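Local coordinates for ribonucleoside triphosphate reductase (Lactobacillus leichmannii, PDB 1L1L), which reduces ribonucleoside triphosphates to 2'-deoxyribonucleoside triphosphates, using the vitamin B12 coenzyme adenosylcobalamin as a class II ribonucleotide reductase, at residues N47-N59 with T95-D107. Sequence-based numbering, arbitrary orientation.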
ATOM      1  N   ASN A  47      -9.756   1.967 -22.527  1.00 31.76           N
ATOM      2  CA  ASN A  47     -10.505   0.713 -22.518  1.00 30.66           C
ATOM      3  C   ASN A  47      -9.489  -0.255 -21.917  1.00 29.31           C
ATOM      4  O   ASN A  47      -8.297   0.048 -21.901  1.00 29.86           O
ATOM      5  CB  ASN A  47     -10.890   0.289 -23.942  1.00 32.79           C
ATOM      6  CG  ASN A  47     -11.883   1.247 -24.582  1.00 33.84           C
ATOM      7  OD1 ASN A  47     -12.916   1.579 -23.992  1.00 32.74           O
ATOM      8  ND2 ASN A  47     -11.578   1.692 -25.795  1.00 34.86           N
ATOM      9  N   TRP A  48      -9.942  -1.400 -21.418  1.00 28.49           N
ATOM     10  CA  TRP A  48      -9.046  -2.363 -20.781  1.00 28.82           C
ATOM     11  C   TRP A  48      -7.819  -2.710 -21.635  1.00 29.84           C
ATOM     12  O   TRP A  48      -6.673  -2.528 -21.214  1.00 28.51           O
ATOM     13  CB  TRP A  48      -9.825  -3.633 -20.435  1.00 29.02           C
ATOM     14  CG  TRP A  48      -9.041  -4.693 -19.709  1.00 28.76           C
ATOM     15  CD1 TRP A  48      -9.096  -6.039 -19.935  1.00 28.07           C
ATOM     16  CD2 TRP A  48      -8.133  -4.509 -18.615  1.00 28.97           C
ATOM     17  NE1 TRP A  48      -8.283  -6.703 -19.056  1.00 28.77           N
ATOM     18  CE2 TRP A  48      -7.679  -5.792 -18.233  1.00 29.67           C
ATOM     19  CE3 TRP A  48      -7.663  -3.389 -17.916  1.00 29.91           C
ATOM     20  CZ2 TRP A  48      -6.777  -5.989 -17.181  1.00 30.14           C
ATOM     21  CZ3 TRP A  48      -6.765  -3.583 -16.868  1.00 30.65           C
ATOM     22  CH2 TRP A  48      -6.332  -4.875 -16.512  1.00 30.17           C
ATOM     23  N   ASP A  49      -8.064  -3.196 -22.846  1.00 30.40           N
ATOM     24  CA  ASP A  49      -6.967  -3.572 -23.733  1.00 31.58           C
ATOM     25  C   ASP A  49      -5.902  -2.477 -23.836  1.00 30.98           C
ATOM     26  O   ASP A  49      -4.710  -2.778 -23.868  1.00 31.89           O
ATOM     27  CB  ASP A  49      -7.521  -3.910 -25.127  1.00 32.26           C
ATOM     28  CG  ASP A  49      -7.967  -2.684 -25.879  1.00 33.83           C
ATOM     29  OD1 ASP A  49      -7.101  -2.013 -26.474  1.00 35.19           O
ATOM     30  OD2 ASP A  49      -9.178  -2.378 -25.865  1.00 35.84           O
ATOM     31  N   GLU A  50      -6.326  -1.213 -23.867  1.00 30.98           N
ATOM     32  CA  GLU A  50      -5.392  -0.089 -23.980  1.00 30.05           C
ATOM     33  C   GLU A  50      -4.564   0.128 -22.725  1.00 29.74           C
ATOM     34  O   GLU A  50      -3.379   0.463 -22.794  1.00 28.43           O
ATOM     35  CB  GLU A  50      -6.133   1.205 -24.283  1.00 31.96           C
ATOM     36  CG  GLU A  50      -6.950   1.205 -25.558  1.00 34.23           C
ATOM     37  CD  GLU A  50      -7.741   2.484 -25.698  1.00 36.32           C
ATOM     38  OE1 GLU A  50      -8.616   2.726 -24.840  1.00 35.09           O
ATOM     39  OE2 GLU A  50      -7.479   3.254 -26.649  1.00 37.39           O
ATOM     40  N   THR A  51      -5.201  -0.014 -21.568  1.00 28.97           N
ATOM     41  CA  THR A  51      -4.475   0.163 -20.324  1.00 28.89           C
ATOM     42  C   THR A  51      -3.385  -0.889 -20.216  1.00 28.45           C
ATOM     43  O   THR A  51      -2.232  -0.567 -19.959  1.00 28.66           O
ATOM     44  CB  THR A  51      -5.414   0.038 -19.101  1.00 28.86           C
ATOM     45  OG1 THR A  51      -6.378   1.097 -19.135  1.00 27.19           O
ATOM     46  CG2 THR A  51      -4.618   0.109 -17.813  1.00 29.35           C
ATOM     47  N   VAL A  52      -3.751  -2.148 -20.414  1.00 29.01           N
ATOM     48  CA  VAL A  52      -2.782  -3.231 -20.309  1.00 30.20           C
ATOM     49  C   VAL A  52      -1.620  -3.035 -21.276  1.00 30.56           C
ATOM     50  O   VAL A  52      -0.481  -3.379 -20.958  1.00 29.50           O
ATOM     51  CB  VAL A  52      -3.439  -4.600 -20.583  1.00 31.05           C
ATOM     52  CG1 VAL A  52      -2.383  -5.704 -20.570  1.00 31.58           C
ATOM     53  CG2 VAL A  52      -4.507  -4.880 -19.539  1.00 32.14           C
ATOM     54  N   LYS A  53      -1.907  -2.474 -22.452  1.00 31.91           N
ATOM     55  CA  LYS A  53      -0.866  -2.251 -23.452  1.00 33.00           C
ATOM     56  C   LYS A  53       0.223  -1.319 -22.937  1.00 33.11           C
ATOM     57  O   LYS A  53       1.414  -1.628 -23.031  1.00 33.78           O
ATOM     58  CB  LYS A  53      -1.475  -1.688 -24.746  1.00 34.22           C
ATOM     59  CG  LYS A  53      -0.459  -1.183 -25.778  1.00 36.31           C
ATOM     60  CD  LYS A  53      -1.135  -0.895 -27.115  1.00 37.93           C
ATOM     61  CE  LYS A  53      -0.329   0.065 -27.997  1.00 39.88           C
ATOM     62  NZ  LYS A  53       1.051  -0.410 -28.310  1.00 40.12           N
ATOM     63  N   ARG A  54      -0.174  -0.178 -22.381  1.00 33.06           N
ATOM     64  CA  ARG A  54       0.818   0.755 -21.874  1.00 31.48           C
ATOM     65  C   ARG A  54       1.488   0.242 -20.600  1.00 30.55           C
ATOM     66  O   ARG A  54       2.638   0.570 -20.328  1.00 29.30           O
ATOM     67  CB  ARG A  54       0.198   2.130 -21.629  1.00 32.01           C
ATOM     68  CG  ARG A  54      -0.836   2.185 -20.535  1.00 30.92           C
ATOM     69  CD  ARG A  54      -1.045   3.630 -20.094  1.00 31.86           C
ATOM     70  NE  ARG A  54      -2.218   3.763 -19.236  1.00 31.80           N
ATOM     71  CZ  ARG A  54      -2.287   3.325 -17.985  1.00 31.10           C
ATOM     72  NH1 ARG A  54      -1.242   2.725 -17.422  1.00 30.13           N
ATOM     73  NH2 ARG A  54      -3.412   3.485 -17.304  1.00 30.20           N
ATOM     74  N   VAL A  55       0.783  -0.570 -19.817  1.00 30.93           N
ATOM     75  CA  VAL A  55       1.384  -1.101 -18.601  1.00 31.28           C
ATOM     76  C   VAL A  55       2.499  -2.086 -18.939  1.00 32.37           C
ATOM     77  O   VAL A  55       3.597  -2.030 -18.369  1.00 30.88           O
ATOM     78  CB  VAL A  55       0.355  -1.827 -17.725  1.00 31.81           C
ATOM     79  CG1 VAL A  55       1.056  -2.493 -16.547  1.00 31.42           C
ATOM     80  CG2 VAL A  55      -0.685  -0.837 -17.230  1.00 31.31           C
ATOM     81  N   VAL A  56       2.195  -2.989 -19.866  1.00 32.80           N
ATOM     82  CA  VAL A  56       3.142  -4.003 -20.316  1.00 33.73           C
ATOM     83  C   VAL A  56       4.344  -3.375 -21.006  1.00 33.33           C
ATOM     84  O   VAL A  56       5.488  -3.730 -20.717  1.00 33.95           O
ATOM     85  CB  VAL A  56       2.468  -4.988 -21.294  1.00 34.25           C
ATOM     86  CG1 VAL A  56       3.517  -5.920 -21.919  1.00 34.12           C
ATOM     87  CG2 VAL A  56       1.429  -5.800 -20.559  1.00 33.89           C
ATOM     88  N   GLU A  57       4.083  -2.453 -21.926  1.00 33.46           N
ATOM     89  CA  GLU A  57       5.150  -1.775 -22.656  1.00 33.47           C
ATOM     90  C   GLU A  57       6.007  -0.960 -21.708  1.00 33.05           C
ATOM     91  O   GLU A  57       7.230  -0.892 -21.849  1.00 32.27           O
ATOM     92  CB  GLU A  57       4.567  -0.861 -23.741  1.00 34.33           C
ATOM     93  CG  GLU A  57       4.385  -1.554 -25.084  1.00 35.45           C
ATOM     94  CD  GLU A  57       3.616  -0.722 -26.099  1.00 36.67           C
ATOM     95  OE1 GLU A  57       3.836   0.506 -26.184  1.00 37.62           O
ATOM     96  OE2 GLU A  57       2.797  -1.316 -26.830  1.00 37.69           O
ATOM     97  N   GLY A  58       5.354  -0.332 -20.736  1.00 32.41           N
ATOM     98  CA  GLY A  58       6.086   0.466 -19.779  1.00 30.59           C
ATOM     99  C   GLY A  58       7.060  -0.357 -18.961  1.00 29.83           C
ATOM    100  O   GLY A  58       8.149   0.114 -18.645  1.00 31.04           O
ATOM    101  N   ASN A  59       6.684  -1.586 -18.617  1.00 29.09           N
ATOM    102  CA  ASN A  59       7.551  -2.437 -17.806  1.00 29.65           C
ATOM    103  C   ASN A  59       8.680  -3.091 -18.599  1.00 30.51           C
ATOM    104  O   ASN A  59       9.832  -3.101 -18.162  1.00 28.36           O
ATOM    105  CB  ASN A  59       6.722  -3.528 -17.112  1.00 29.26           C
ATOM    106  CG  ASN A  59       7.563  -4.435 -16.221  1.00 30.51           C
ATOM    107  OD1 ASN A  59       8.024  -5.498 -16.646  1.00 28.82           O
ATOM    108  ND2 ASN A  59       7.763  -4.020 -14.974  1.00 29.72           N
ATOM    109  N   THR A  95      -1.703  -9.726 -12.236  1.00 28.78           N
ATOM    110  CA  THR A  95      -1.651  -8.294 -12.498  1.00 28.61           C
ATOM    111  C   THR A  95      -0.628  -7.577 -11.626  1.00 28.26           C
ATOM    112  O   THR A  95      -0.261  -8.066 -10.567  1.00 27.70           O
ATOM    113  CB  THR A  95      -3.028  -7.654 -12.240  1.00 29.85           C
ATOM    114  OG1 THR A  95      -2.994  -6.256 -12.554  1.00 30.81           O
ATOM    115  CG2 THR A  95      -3.399  -7.814 -10.786  1.00 30.03           C
ATOM    116  N   PRO A  96      -0.125  -6.421 -12.084  1.00 28.57           N
ATOM    117  CA  PRO A  96       0.842  -5.715 -11.246  1.00 29.73           C
ATOM    118  C   PRO A  96       0.022  -4.953 -10.206  1.00 29.92           C
ATOM    119  O   PRO A  96      -1.201  -5.122 -10.136  1.00 29.03           O
ATOM    120  CB  PRO A  96       1.547  -4.791 -12.225  1.00 29.43           C
ATOM    121  CG  PRO A  96       0.487  -4.494 -13.224  1.00 30.16           C
ATOM    122  CD  PRO A  96      -0.183  -5.830 -13.432  1.00 29.00           C
ATOM    123  N   SER A  97       0.676  -4.116  -9.411  1.00 30.40           N
ATOM    124  CA  SER A  97      -0.031  -3.352  -8.386  1.00 30.01           C
ATOM    125  C   SER A  97      -0.972  -2.316  -8.993  1.00 30.56           C
ATOM    126  O   SER A  97      -0.820  -1.916 -10.151  1.00 28.92           O
ATOM    127  CB  SER A  97       0.977  -2.640  -7.480  1.00 30.50           C
ATOM    128  OG  SER A  97       1.642  -1.605  -8.182  1.00 30.19           O
ATOM    129  N   GLY A  98      -1.945  -1.870  -8.201  1.00 30.19           N
ATOM    130  CA  GLY A  98      -2.868  -0.861  -8.687  1.00 30.25           C
ATOM    131  C   GLY A  98      -2.117   0.367  -9.185  1.00 30.73           C
ATOM    132  O   GLY A  98      -2.515   0.983 -10.177  1.00 30.09           O
ATOM    133  N   ARG A  99      -1.034   0.733  -8.499  1.00 31.16           N
ATOM    134  CA  ARG A  99      -0.244   1.894  -8.909  1.00 32.75           C
ATOM    135  C   ARG A  99       0.304   1.689 -10.310  1.00 32.68           C
ATOM    136  O   ARG A  99       0.265   2.604 -11.133  1.00 32.63           O
ATOM    137  CB  ARG A  99       0.922   2.139  -7.936  1.00 34.85           C
ATOM    138  CG  ARG A  99       2.056   3.028  -8.490  1.00 37.39           C
ATOM    139  CD  ARG A  99       1.568   4.391  -8.973  1.00 41.01           C
ATOM    140  NE  ARG A  99       1.077   5.245  -7.893  1.00 44.01           N
ATOM    141  CZ  ARG A  99       1.856   5.929  -7.059  1.00 45.75           C
ATOM    142  NH1 ARG A  99       3.179   5.869  -7.178  1.00 45.95           N
ATOM    143  NH2 ARG A  99       1.311   6.668  -6.100  1.00 45.65           N
ATOM    144  N   ASN A 100       0.822   0.492 -10.568  1.00 32.10           N
ATOM    145  CA  ASN A 100       1.363   0.171 -11.884  1.00 32.43           C
ATOM    146  C   ASN A 100       0.257   0.282 -12.944  1.00 30.63           C
ATOM    147  O   ASN A 100       0.476   0.852 -14.014  1.00 31.52           O
ATOM    148  CB  ASN A 100       1.951  -1.247 -11.888  1.00 34.39           C
ATOM    149  CG  ASN A 100       3.351  -1.314 -11.281  1.00 36.90           C
ATOM    150  OD1 ASN A 100       4.349  -1.417 -12.001  1.00 38.50           O
ATOM    151  ND2 ASN A 100       3.429  -1.255  -9.956  1.00 37.66           N
ATOM    152  N   LEU A 101      -0.929  -0.249 -12.655  1.00 28.88           N
ATOM    153  CA  LEU A 101      -2.013  -0.174 -13.632  1.00 27.69           C
ATOM    154  C   LEU A 101      -2.366   1.264 -13.963  1.00 28.47           C
ATOM    155  O   LEU A 101      -2.767   1.582 -15.089  1.00 27.10           O
ATOM    156  CB  LEU A 101      -3.275  -0.904 -13.145  1.00 26.21           C
ATOM    157  CG  LEU A 101      -3.223  -2.421 -12.965  1.00 25.09           C
ATOM    158  CD1 LEU A 101      -4.554  -2.937 -12.461  1.00 24.15           C
ATOM    159  CD2 LEU A 101      -2.869  -3.086 -14.311  1.00 25.58           C
ATOM    160  N   TRP A 102      -2.196   2.147 -12.989  1.00 28.48           N
ATOM    161  CA  TRP A 102      -2.527   3.546 -13.193  1.00 29.57           C
ATOM    162  C   TRP A 102      -1.437   4.406 -13.815  1.00 29.80           C
ATOM    163  O   TRP A 102      -1.746   5.351 -14.538  1.00 29.52           O
ATOM    164  CB  TRP A 102      -2.963   4.170 -11.849  1.00 31.88           C
ATOM    165  CG  TRP A 102      -3.235   5.650 -11.909  1.00 34.04           C
ATOM    166  CD1 TRP A 102      -2.449   6.652 -11.404  1.00 34.74           C
ATOM    167  CD2 TRP A 102      -4.369   6.292 -12.507  1.00 35.06           C
ATOM    168  NE1 TRP A 102      -3.028   7.877 -11.649  1.00 36.04           N
ATOM    169  CE2 TRP A 102      -4.205   7.686 -12.326  1.00 36.17           C
ATOM    170  CE3 TRP A 102      -5.508   5.826 -13.183  1.00 36.19           C
ATOM    171  CZ2 TRP A 102      -5.138   8.619 -12.795  1.00 36.22           C
ATOM    172  CZ3 TRP A 102      -6.439   6.760 -13.652  1.00 36.74           C
ATOM    173  CH2 TRP A 102      -6.245   8.139 -13.453  1.00 36.85           C
ATOM    174  N   ILE A 103      -0.171   4.079 -13.566  1.00 30.23           N
ATOM    175  CA  ILE A 103       0.914   4.922 -14.063  1.00 31.27           C
ATOM    176  C   ILE A 103       1.976   4.272 -14.962  1.00 32.48           C
ATOM    177  O   ILE A 103       2.787   4.969 -15.566  1.00 32.38           O
ATOM    178  CB  ILE A 103       1.629   5.607 -12.860  1.00 32.14           C
ATOM    179  CG1 ILE A 103       2.060   7.022 -13.241  1.00 33.60           C
ATOM    180  CG2 ILE A 103       2.825   4.779 -12.407  1.00 30.74           C
ATOM    181  CD1 ILE A 103       0.908   7.995 -13.338  1.00 35.11           C
ATOM    182  N   SER A 104       1.980   2.949 -15.047  1.00 33.66           N
ATOM    183  CA  SER A 104       2.962   2.246 -15.865  1.00 35.30           C
ATOM    184  C   SER A 104       2.804   2.626 -17.341  1.00 35.93           C
ATOM    185  O   SER A 104       1.713   2.508 -17.905  1.00 35.49           O
ATOM    186  CB  SER A 104       2.793   0.732 -15.683  1.00 35.67           C
ATOM    187  OG  SER A 104       3.829   0.001 -16.314  1.00 35.32           O
ATOM    188  N   GLY A 105       3.893   3.097 -17.948  1.00 36.95           N
ATOM    189  CA  GLY A 105       3.874   3.465 -19.355  1.00 37.77           C
ATOM    190  C   GLY A 105       3.333   4.848 -19.666  1.00 38.31           C
ATOM    191  O   GLY A 105       3.075   5.163 -20.827  1.00 37.66           O
ATOM    192  N   THR A 106       3.165   5.677 -18.639  1.00 38.34           N
ATOM    193  CA  THR A 106       2.642   7.027 -18.827  1.00 40.02           C
ATOM    194  C   THR A 106       3.753   8.066 -18.879  1.00 41.33           C
ATOM    195  O   THR A 106       4.892   7.796 -18.508  1.00 41.31           O
ATOM    196  CB  THR A 106       1.683   7.427 -17.689  1.00 39.40           C
ATOM    197  OG1 THR A 106       2.395   7.421 -16.447  1.00 39.65           O
ATOM    198  CG2 THR A 106       0.526   6.464 -17.607  1.00 39.00           C
ATOM    199  N   ASP A 107       3.411   9.261 -19.341  1.00 43.68           N
ATOM    200  CA  ASP A 107       4.386  10.338 -19.430  1.00 46.08           C
ATOM    201  C   ASP A 107       4.801  10.769 -18.024  1.00 46.60           C
ATOM    202  O   ASP A 107       5.956  11.132 -17.786  1.00 46.58           O
ATOM    203  CB  ASP A 107       3.795  11.521 -20.203  1.00 48.07           C
ATOM    204  CG  ASP A 107       3.535  11.189 -21.670  1.00 51.11           C
ATOM    205  OD1 ASP A 107       4.516  10.935 -22.411  1.00 52.46           O
ATOM    206  OD2 ASP A 107       2.351  11.176 -22.085  1.00 52.20           O
TER
HETATM  207  O   HOH W   1       6.819  -1.477 -14.350  1.00 28.60           O
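In the N-terminal helical part of this class II reductase, helix 48-59 crosses helix 98-103 at 102° and packs on the type II turn I103-T106 that follows it, with R54 clasping carbonyls at that helix's C-terminal end. Arginine suits this place because its planar guanidinium, with several N-H groups, can satisfy more than one carbonyl oxygen. NH1 and NH2 of R54 both hold L101 O, each at 3.0 Å, and NH1 also gives a hydrogen to S104 O. Both acceptors lie near the guanidinium plane; NH2 meets L101 O in the carbonyl plane, whereas NH1 comes to it from above that plane. NE turns to E46 in a salt bridge, which should help fix the head's rotation, and T106 CG2 packs over one face. The positive charge probably also interacts favourably with the negative end of the helix dipole.

At the next residue of helix 48-59, V55 O accepts from S104 OG at 2.9 Å. S104 OG lies in the carbonyl plane, on a lone pair of V55 O, which also accepts the helix bond from N59 N. With OG anti to the backbone N (chi1 -172°), the short serine side chain reaches the neighbouring helix directly. Glycines allow the backbones to close in: G58 CA and G105 CA lie 3.8 Å apart, and the third position of the type II turn needs the positive phi that G105 takes easily.

Toward strand 94-96, branched V55 fills the angle between the elements, CG1 against P96 CG at 3.9 Å and CG2 near L101 CD2, while Y446 of helix 436-450 packs on V55, P96 and S104. G105 CA also makes a CA-H...O contact of 3.3 Å to R54 O.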